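Local coordinates for H subunit of photosynthetic reaction center complex (Rhodopseudomonas palustris, PDB 6Z5S), which serves as the H subunit of the photosynthetic reaction centre and, as in related complexes, probably covers its cytoplasmic face and stabilises the quinone region, at residues 32-37 and 59-64; 100-105 and 243-248; 193-198 and 237-242. All blocks are in the same frame, centred on the assembly; numbering follows the deposited sequence.

Overall arrangement
From the N terminus, the chain leaves helix 9-31, and contact 1 then closes a short loop of 21 residues, free of helix and strand, by joining the exit of that helix to strand 61-64. Contact 2 opens afterwards at helix 102-105 and closes near the C terminus in the last part of helix 229-245. Within that long span lies contact 3, where the turn after strand 188-192 meets the same helix about six residues earlier. Contacts 2 and 3 touch, F103 packing on A241 and G242, and their centres are 13 Å apart. Contact 1 lies apart, its nearest atoms about 17 Å from those of contact 3 and about 19 Å from those of contact 2.

Contact 1 (32-37 and 59-64); sequences DKREGY and DPKTYL
At the junction between the membrane-spanning helix 9-31 and the extramembrane part of the H subunit, R34 reaches across to D59 and K61, where the chain enters strand 61-64. The evidence for a directed contact is one hydrogen bond: R34 NH1 donates to the backbone O of D59 at 2.7 Å. Its N-H...O angle of 146° is moderately bent, whereas the C=O...N angle of 162° brings the donor in nearly head-on. The acceptor lies in the guanidinium plane, so the bond is made at the edge of the group. The flat face is used differently, since K61 CB lies over it, displaced toward its rim, 3.4 Å from R34 NH1. With CG anti to the backbone N (chi1 -174°) and the chain extended beyond, K61 crosses the arginine at about a right angle, its CD 4.0 Å from R34 NE.

R34 NE forms a salt bridge with E31 in the last turn of helix 9-31, so the group is held at NE as well as at NH1, which probably limits its rotation. K61 NZ pairs with an acidic side chain of a neighbouring protein chain and D59 OD2 with a basic side chain of another, while K33 NZ meets a bound cardiolipin.

R34 NE and K61 NZ are 4.7 Å apart, a like-charged approach that the acidic partner of each would probably offset. The arginine therefore couples the carboxylate of the helix end to a main-chain carbonyl, and only the methylene part of the lysine lies against it.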
loop_
_atom_site.group_PDB
_atom_site.type_symbol
_atom_site.label_atom_id
_atom_site.label_comp_id
_atom_site.label_asym_id
_atom_site.label_seq_id
_atom_site.Cartn_x
_atom_site.Cartn_y
_atom_site.Cartn_z
ATOM N N ASP D 32 18.077 -8.182 7.690
ATOM C CA ASP D 32 17.294 -8.543 8.865
ATOM C C ASP D 32 18.141 -9.159 9.967
ATOM O O ASP D 32 17.694 -9.211 11.117
ATOM C CB ASP D 32 16.198 -9.535 8.490
ATOM C CG ASP D 32 15.031 -8.891 7.782
ATOM O OD1 ASP D 32 14.944 -7.650 7.764
ATOM O OD2 ASP D 32 14.192 -9.639 7.243
ATOM N N LYS D 33 19.337 -9.649 9.648
ATOM C CA LYS D 33 20.146 -10.410 10.586
ATOM C C LYS D 33 21.252 -9.577 11.213
ATOM O O LYS D 33 22.307 -10.111 11.558
ATOM C CB LYS D 33 20.734 -11.637 9.898
ATOM C CG LYS D 33 19.681 -12.575 9.388
ATOM C CD LYS D 33 20.215 -13.961 9.221
ATOM C CE LYS D 33 19.122 -14.897 8.782
ATOM N NZ LYS D 33 19.622 -16.278 8.635
ATOM N N ARG D 34 21.029 -8.282 11.375
ATOM C CA ARG D 34 22.002 -7.412 12.010
ATOM C C ARG D 34 21.824 -7.331 13.517
ATOM O O ARG D 34 22.647 -6.707 14.189
ATOM C CB ARG D 34 21.932 -6.011 11.403
ATOM C CG ARG D 34 22.455 -5.927 9.985
ATOM C CD ARG D 34 22.869 -4.515 9.647
ATOM N NE ARG D 34 23.437 -4.409 8.310
ATOM C CZ ARG D 34 24.697 -4.698 8.005
ATOM N NH1 ARG D 34 25.532 -5.118 8.942
ATOM N NH2 ARG D 34 25.121 -4.565 6.762
ATOM N N GLU D 35 20.774 -7.933 14.063
ATOM C CA GLU D 35 20.603 -8.042 15.502
ATOM C C GLU D 35 20.186 -9.463 15.827
ATOM O O GLU D 35 19.456 -10.089 15.059
ATOM C CB GLU D 35 19.552 -7.062 16.042
ATOM C CG GLU D 35 19.887 -5.593 15.851
ATOM C CD GLU D 35 20.594 -4.981 17.049
ATOM O OE1 GLU D 35 20.873 -5.709 18.021
ATOM O OE2 GLU D 35 20.868 -3.764 17.019
ATOM N N GLY D 36 20.654 -9.967 16.961
ATOM C CA GLY D 36 20.207 -11.255 17.442
ATOM C C GLY D 36 20.929 -12.447 16.874
ATOM O O GLY D 36 20.367 -13.542 16.860
ATOM N N TYR D 37 22.159 -12.278 16.410
ATOM C CA TYR D 37 22.909 -13.366 15.808
ATOM C C TYR D 37 24.342 -13.330 16.309
ATOM O O TYR D 37 24.867 -12.252 16.608
ATOM C CB TYR D 37 22.884 -13.281 14.278
ATOM C CG TYR D 37 21.585 -13.762 13.702
ATOM C CD1 TYR D 37 20.516 -12.898 13.548
ATOM C CD2 TYR D 37 21.418 -15.081 13.338
ATOM C CE1 TYR D 37 19.326 -13.332 13.040
ATOM C CE2 TYR D 37 20.227 -15.525 12.823
ATOM C CZ TYR D 37 19.184 -14.647 12.678
ATOM O OH TYR D 37 17.993 -15.087 12.161
ATOM N N ASP D 59 28.587 -8.392 7.921
ATOM C CA ASP D 59 29.603 -7.860 8.808
ATOM C C ASP D 59 29.006 -6.760 9.677
ATOM O O ASP D 59 28.047 -6.097 9.276
ATOM C CB ASP D 59 30.778 -7.306 8.014
ATOM C CG ASP D 59 31.236 -8.241 6.938
ATOM O OD1 ASP D 59 31.020 -7.926 5.752
ATOM O OD2 ASP D 59 31.810 -9.296 7.274
ATOM N N PRO D 60 29.553 -6.543 10.870
ATOM C CA PRO D 60 28.984 -5.535 11.766
ATOM C C PRO D 60 28.975 -4.159 11.124
ATOM O O PRO D 60 29.930 -3.754 10.461
ATOM C CB PRO D 60 29.912 -5.585 12.980
ATOM C CG PRO D 60 30.501 -6.933 12.938
ATOM C CD PRO D 60 30.674 -7.255 11.497
ATOM N N LYS D 61 27.876 -3.444 11.319
ATOM C CA LYS D 61 27.669 -2.151 10.688
ATOM C C LYS D 61 27.984 -1.045 11.677
ATOM O O LYS D 61 27.584 -1.110 12.840
ATOM C CB LYS D 61 26.236 -2.008 10.190
ATOM C CG LYS D 61 25.996 -0.756 9.391
ATOM C CD LYS D 61 24.544 -0.642 9.029
ATOM C CE LYS D 61 24.336 0.282 7.858
ATOM N NZ LYS D 61 22.952 0.153 7.341
ATOM N N THR D 62 28.672 -0.021 11.204
ATOM C CA THR D 62 29.169 1.042 12.057
ATOM C C THR D 62 28.431 2.336 11.754
ATOM O O THR D 62 28.533 2.867 10.647
ATOM C CB THR D 62 30.667 1.211 11.847
ATOM O OG1 THR D 62 31.275 -0.081 11.792
ATOM C CG2 THR D 62 31.257 1.960 12.977
ATOM N N TYR D 63 27.688 2.830 12.733
ATOM C CA TYR D 63 26.996 4.098 12.639
ATOM C C TYR D 63 27.823 5.183 13.301
ATOM O O TYR D 63 28.446 4.959 14.342
ATOM C CB TYR D 63 25.634 4.015 13.320
ATOM C CG TYR D 63 24.684 3.067 12.657
ATOM C CD1 TYR D 63 23.924 3.470 11.579
ATOM C CD2 TYR D 63 24.544 1.770 13.107
ATOM C CE1 TYR D 63 23.053 2.612 10.967
ATOM C CE2 TYR D 63 23.676 0.904 12.501
ATOM C CZ TYR D 63 22.932 1.330 11.430
ATOM O OH TYR D 63 22.059 0.469 10.816
ATOM N N LEU D 64 27.810 6.361 12.701
ATOM C CA LEU D 64 28.458 7.535 13.255
ATOM C C LEU D 64 27.431 8.352 14.021
ATOM O O LEU D 64 26.350 8.635 13.501
ATOM C CB LEU D 64 29.083 8.372 12.143
ATOM C CG LEU D 64 29.746 9.677 12.558
ATOM C CD1 LEU D 64 31.037 9.397 13.295
ATOM C CD2 LEU D 64 29.998 10.530 11.337
#

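Contact 2 (100-105 and 243-248)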
loop_
_atom_site.group_PDB
_atom_site.type_symbol
_atom_site.label_atom_id
_atom_site.label_comp_id
_atom_site.label_asym_id
_atom_site.label_seq_id
_atom_site.Cartn_x
_atom_site.Cartn_y
_atom_site.Cartn_z
ATOM N N GLY D 100 13.464 -16.671 40.480
ATOM C CA GLY D 100 13.223 -15.718 41.544
ATOM C C GLY D 100 11.987 -14.869 41.345
ATOM O O GLY D 100 10.922 -15.380 40.991
ATOM N N ASN D 101 12.114 -13.566 41.589
ATOM C CA ASN D 101 11.005 -12.640 41.415
ATOM C C ASN D 101 11.097 -12.017 40.032
ATOM O O ASN D 101 12.014 -11.222 39.785
ATOM C CB ASN D 101 11.036 -11.561 42.483
ATOM C CG ASN D 101 10.028 -10.468 42.227
ATOM O OD1 ASN D 101 8.893 -10.734 41.840
ATOM N ND2 ASN D 101 10.438 -9.227 42.436
ATOM N N PRO D 102 10.181 -12.322 39.115
ATOM C CA PRO D 102 10.322 -11.817 37.742
ATOM C C PRO D 102 10.261 -10.309 37.636
ATOM O O PRO D 102 10.626 -9.763 36.590
ATOM C CB PRO D 102 9.151 -12.477 37.008
ATOM C CG PRO D 102 8.159 -12.745 38.068
ATOM C CD PRO D 102 8.933 -13.077 39.299
ATOM N N PHE D 103 9.801 -9.614 38.676
ATOM C CA PHE D 103 9.829 -8.157 38.654
ATOM C C PHE D 103 11.244 -7.635 38.838
ATOM O O PHE D 103 11.638 -6.658 38.193
ATOM C CB PHE D 103 8.908 -7.597 39.732
ATOM C CG PHE D 103 7.461 -7.684 39.385
ATOM C CD1 PHE D 103 6.748 -8.833 39.639
ATOM C CD2 PHE D 103 6.814 -6.617 38.803
ATOM C CE1 PHE D 103 5.420 -8.917 39.318
ATOM C CE2 PHE D 103 5.484 -6.696 38.482
ATOM C CZ PHE D 103 4.787 -7.847 38.742
ATOM N N ALA D 104 12.022 -8.271 39.707
ATOM C CA ALA D 104 13.398 -7.857 39.941
ATOM C C ALA D 104 14.379 -8.505 38.978
ATOM O O ALA D 104 15.392 -7.889 38.632
ATOM C CB ALA D 104 13.809 -8.180 41.377
ATOM N N ASP D 105 14.101 -9.731 38.538
ATOM C CA ASP D 105 15.010 -10.403 37.620
ATOM C C ASP D 105 14.977 -9.779 36.237
ATOM O O ASP D 105 15.997 -9.765 35.539
ATOM C CB ASP D 105 14.656 -11.881 37.525
ATOM C CG ASP D 105 14.590 -12.548 38.874
ATOM O OD1 ASP D 105 15.083 -11.956 39.854
ATOM O OD2 ASP D 105 14.032 -13.660 38.957
ATOM N N THR D 243 1.837 -7.670 33.552
ATOM C CA THR D 243 0.885 -8.200 32.585
ATOM C C THR D 243 0.797 -9.714 32.638
ATOM O O THR D 243 -0.163 -10.287 32.117
ATOM C CB THR D 243 1.262 -7.758 31.171
ATOM O OG1 THR D 243 2.388 -8.516 30.718
ATOM C CG2 THR D 243 1.610 -6.282 31.147
ATOM N N LEU D 244 1.764 -10.377 33.259
ATOM C CA LEU D 244 1.745 -11.828 33.312
ATOM C C LEU D 244 1.921 -12.342 34.731
ATOM O O LEU D 244 1.411 -13.410 35.073
ATOM C CB LEU D 244 2.836 -12.401 32.415
ATOM C CG LEU D 244 2.657 -13.854 31.995
ATOM C CD1 LEU D 244 1.551 -13.965 30.977
ATOM C CD2 LEU D 244 3.947 -14.405 31.443
ATOM N N TYR D 245 2.642 -11.598 35.565
ATOM C CA TYR D 245 3.039 -12.100 36.867
ATOM C C TYR D 245 2.362 -11.412 38.039
ATOM O O TYR D 245 2.448 -11.924 39.160
ATOM C CB TYR D 245 4.556 -11.986 37.036
ATOM C CG TYR D 245 5.332 -12.818 36.058
ATOM C CD1 TYR D 245 5.229 -14.193 36.062
ATOM C CD2 TYR D 245 6.173 -12.230 35.134
ATOM C CE1 TYR D 245 5.936 -14.957 35.175
ATOM C CE2 TYR D 245 6.886 -12.990 34.243
ATOM C CZ TYR D 245 6.763 -14.352 34.271
ATOM O OH TYR D 245 7.472 -15.114 33.383
ATOM N N ALA D 246 1.697 -10.276 37.834
ATOM C CA ALA D 246 1.040 -9.631 38.969
ATOM C C ALA D 246 -0.309 -10.276 39.263
ATOM O O ALA D 246 -0.458 -10.985 40.264
ATOM C CB ALA D 246 0.874 -8.131 38.707
ATOM N N THR D 247 -1.282 -10.097 38.351
ATOM C CA THR D 247 -2.672 -10.519 38.518
ATOM C C THR D 247 -3.093 -10.347 39.975
ATOM O O THR D 247 -3.332 -11.341 40.672
ATOM C CB THR D 247 -2.859 -11.969 38.065
ATOM O OG1 THR D 247 -2.210 -12.158 36.804
ATOM C CG2 THR D 247 -4.340 -12.292 37.900
ATOM N N PRO D 248 -3.183 -9.109 40.474
ATOM C CA PRO D 248 -3.180 -8.903 41.931
ATOM C C PRO D 248 -4.403 -9.458 42.642
ATOM O O PRO D 248 -5.239 -8.698 43.141
ATOM C CB PRO D 248 -3.120 -7.376 42.059
ATOM C CG PRO D 248 -3.694 -6.871 40.793
ATOM C CD PRO D 248 -3.244 -7.834 39.740
#
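P102 lies over one face of the Y245 ring, and this CH-pi contact is the centre of the interface. P102 CG stands 3.7 Å from the centroid of the Y245 ring, 21° off its normal, an approach over the face rather than at the edge. The shift is toward the CG-CD2 side of the ring: P102 CB is 3.5 Å from Y245 CD2. Beside this pair, F103 and Y245 run past each other in opposite senses, and F103 CE1 comes to 3.9 Å from Y245 CB. The rim of the phenyl ring then meets the next residue, with F103 CZ 3.9 Å from A246 CB, close to the plane of the ring.

One step outward, L244 CD2 lies over the opposite face of Y245, 4.0 Å above the plane, so that the tyrosine ring, turned toward P102 by a chi1 of -63°, is sandwiched between proline and leucine. F103 also packs edge-to-face with the ring of Y238, earlier in helix 229-245. The proline is the first residue of the short helix 102-105; N101 occupies the N-cap position, and its O accepts a backbone bond from D105 N at 2.9 Å. The contact thus docks this single-turn helix of the N-terminal region on the last, weakly bonded part of helix 229-245. Y245 also packs on an apolar side chain of a neighbouring protein chain.

No hydrogen bond joins the two segments: adhesion here rests on dispersion and on the aromatic face receiving aliphatic C-H groups, which probably helps set the tilt of the ring.

Contact 3 (193-198 and 237-242)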
loop_
_atom_site.group_PDB
_atom_site.type_symbol
_atom_site.label_atom_id
_atom_site.label_comp_id
_atom_site.label_asym_id
_atom_site.label_seq_id
_atom_site.Cartn_x
_atom_site.Cartn_y
_atom_site.Cartn_z
ATOM N N VAL D 193 3.345 6.628 30.674
ATOM C CA VAL D 193 1.983 7.049 30.345
ATOM C C VAL D 193 1.166 5.930 29.710
ATOM O O VAL D 193 0.007 5.741 30.113
ATOM C CB VAL D 193 2.020 8.319 29.473
ATOM C CG1 VAL D 193 0.640 8.639 28.948
ATOM C CG2 VAL D 193 2.566 9.484 30.267
ATOM N N PRO D 194 1.678 5.161 28.742
ATOM C CA PRO D 194 0.850 4.093 28.162
ATOM C C PRO D 194 0.406 3.046 29.162
ATOM O O PRO D 194 -0.557 2.322 28.892
ATOM C CB PRO D 194 1.764 3.487 27.091
ATOM C CG PRO D 194 2.688 4.572 26.740
ATOM C CD PRO D 194 2.954 5.291 28.017
ATOM N N PHE D 195 1.069 2.938 30.305
ATOM C CA PHE D 195 0.682 1.988 31.333
ATOM C C PHE D 195 -0.295 2.581 32.331
ATOM O O PHE D 195 -0.580 1.949 33.351
ATOM C CB PHE D 195 1.916 1.471 32.066
ATOM C CG PHE D 195 2.631 0.373 31.347
ATOM C CD1 PHE D 195 2.100 -0.899 31.301
ATOM C CD2 PHE D 195 3.837 0.611 30.721
ATOM C CE1 PHE D 195 2.753 -1.907 30.649
ATOM C CE2 PHE D 195 4.495 -0.398 30.065
ATOM C CZ PHE D 195 3.952 -1.659 30.030
ATOM N N ALA D 196 -0.808 3.774 32.071
ATOM C CA ALA D 196 -1.709 4.440 32.994
ATOM C C ALA D 196 -2.935 4.936 32.248
ATOM O O ALA D 196 -2.861 5.315 31.078
ATOM C CB ALA D 196 -1.027 5.610 33.702
ATOM N N LEU D 197 -4.066 4.928 32.939
ATOM C CA LEU D 197 -5.311 5.479 32.417
ATOM C C LEU D 197 -5.506 6.843 33.066
ATOM O O LEU D 197 -6.185 6.975 34.085
ATOM C CB LEU D 197 -6.491 4.557 32.685
ATOM C CG LEU D 197 -6.748 3.498 31.615
ATOM C CD1 LEU D 197 -7.037 4.181 30.291
ATOM C CD2 LEU D 197 -5.589 2.525 31.482
ATOM N N ILE D 198 -4.894 7.861 32.470
ATOM C CA ILE D 198 -5.028 9.234 32.972
ATOM C C ILE D 198 -6.260 9.818 32.294
ATOM O O ILE D 198 -6.204 10.533 31.292
ATOM C CB ILE D 198 -3.755 10.061 32.762
ATOM C CG1 ILE D 198 -3.964 11.465 33.324
ATOM C CG2 ILE D 198 -3.307 10.054 31.303
ATOM C CD1 ILE D 198 -4.328 11.462 34.783
ATOM N N ALA D 237 9.811 -2.236 31.875
ATOM C CA ALA D 237 9.845 -3.676 32.072
ATOM C C ALA D 237 9.229 -4.069 33.402
ATOM O O ALA D 237 8.543 -5.091 33.490
ATOM C CB ALA D 237 11.284 -4.172 31.984
ATOM N N TYR D 238 9.469 -3.281 34.449
ATOM C CA TYR D 238 8.800 -3.535 35.714
ATOM C C TYR D 238 7.295 -3.469 35.544
ATOM O O TYR D 238 6.559 -4.257 36.145
ATOM C CB TYR D 238 9.259 -2.532 36.768
ATOM C CG TYR D 238 8.677 -2.795 38.129
ATOM C CD1 TYR D 238 9.318 -3.631 39.022
ATOM C CD2 TYR D 238 7.485 -2.214 38.517
ATOM C CE1 TYR D 238 8.790 -3.877 40.260
ATOM C CE2 TYR D 238 6.950 -2.460 39.752
ATOM C CZ TYR D 238 7.607 -3.290 40.620
ATOM O OH TYR D 238 7.073 -3.535 41.860
ATOM N N TYR D 239 6.817 -2.539 34.726
ATOM C CA TYR D 239 5.376 -2.466 34.524
ATOM C C TYR D 239 4.864 -3.554 33.592
ATOM O O TYR D 239 3.743 -4.035 33.773
ATOM C CB TYR D 239 4.988 -1.090 34.004
ATOM C CG TYR D 239 4.997 -0.057 35.092
ATOM C CD1 TYR D 239 3.921 0.086 35.944
ATOM C CD2 TYR D 239 6.096 0.756 35.286
ATOM C CE1 TYR D 239 3.934 1.026 36.945
ATOM C CE2 TYR D 239 6.115 1.695 36.278
ATOM C CZ TYR D 239 5.035 1.825 37.105
ATOM O OH TYR D 239 5.069 2.768 38.097
ATOM N N GLY D 240 5.655 -3.960 32.602
ATOM C CA GLY D 240 5.248 -5.054 31.744
ATOM C C GLY D 240 5.231 -6.398 32.432
ATOM O O GLY D 240 4.485 -7.284 32.012
ATOM N N ALA D 241 6.049 -6.576 33.468
ATOM C CA ALA D 241 6.037 -7.834 34.202
ATOM C C ALA D 241 4.670 -8.116 34.798
ATOM O O ALA D 241 4.249 -9.274 34.867
ATOM C CB ALA D 241 7.096 -7.814 35.300
ATOM N N GLY D 242 3.959 -7.073 35.221
ATOM C CA GLY D 242 2.652 -7.260 35.809
ATOM C C GLY D 242 1.620 -7.816 34.857
ATOM O O GLY D 242 0.622 -8.383 35.307
#
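The F195 ring lies flat against the CB of Y239, which stands over its centre. Y239 CB is 3.8 Å from the centroid of the F195 ring and 7° off its normal, the geometry of a CH-pi contact made almost squarely on the face. All six ring carbons lie at nearly the same distance from Y239 CB, the nearest being F195 CG, 3.8 Å from Y239 CB. The two aromatic rings themselves hardly overlap: their planes are inclined by 29°, and the centroids are 5.9 Å apart because the tyrosine ring is slid past the phenylalanine. Farther along the ring, F195 CZ approaches the main chain of the next residue obliquely and lies 3.8 Å from G240 N.

F195 closes the 3-10 turn 193-195 that follows strand 188-192 of the antiparallel PRC-barrel sheet, a turn marked by the bond from A196 N to V193 O at 2.9 Å. Helix 229-245 is thereby packed against the end of that sheet through a ring whose face rests on Y239 CB and whose CZ reaches the main chain at G240. A chi1 of -77° sends the Y239 ring off toward strand 188-192, where its OH is hydrogen-bonded to the O of L190 and its ring touches L191 and P192.

An alanine in place of F195 would take away the ring beneath Y239 CB and is likely to leave a gap between the turn and the helix main chain at G240. F195 and P194 each also pack on a basic side chain of a neighbouring protein chain.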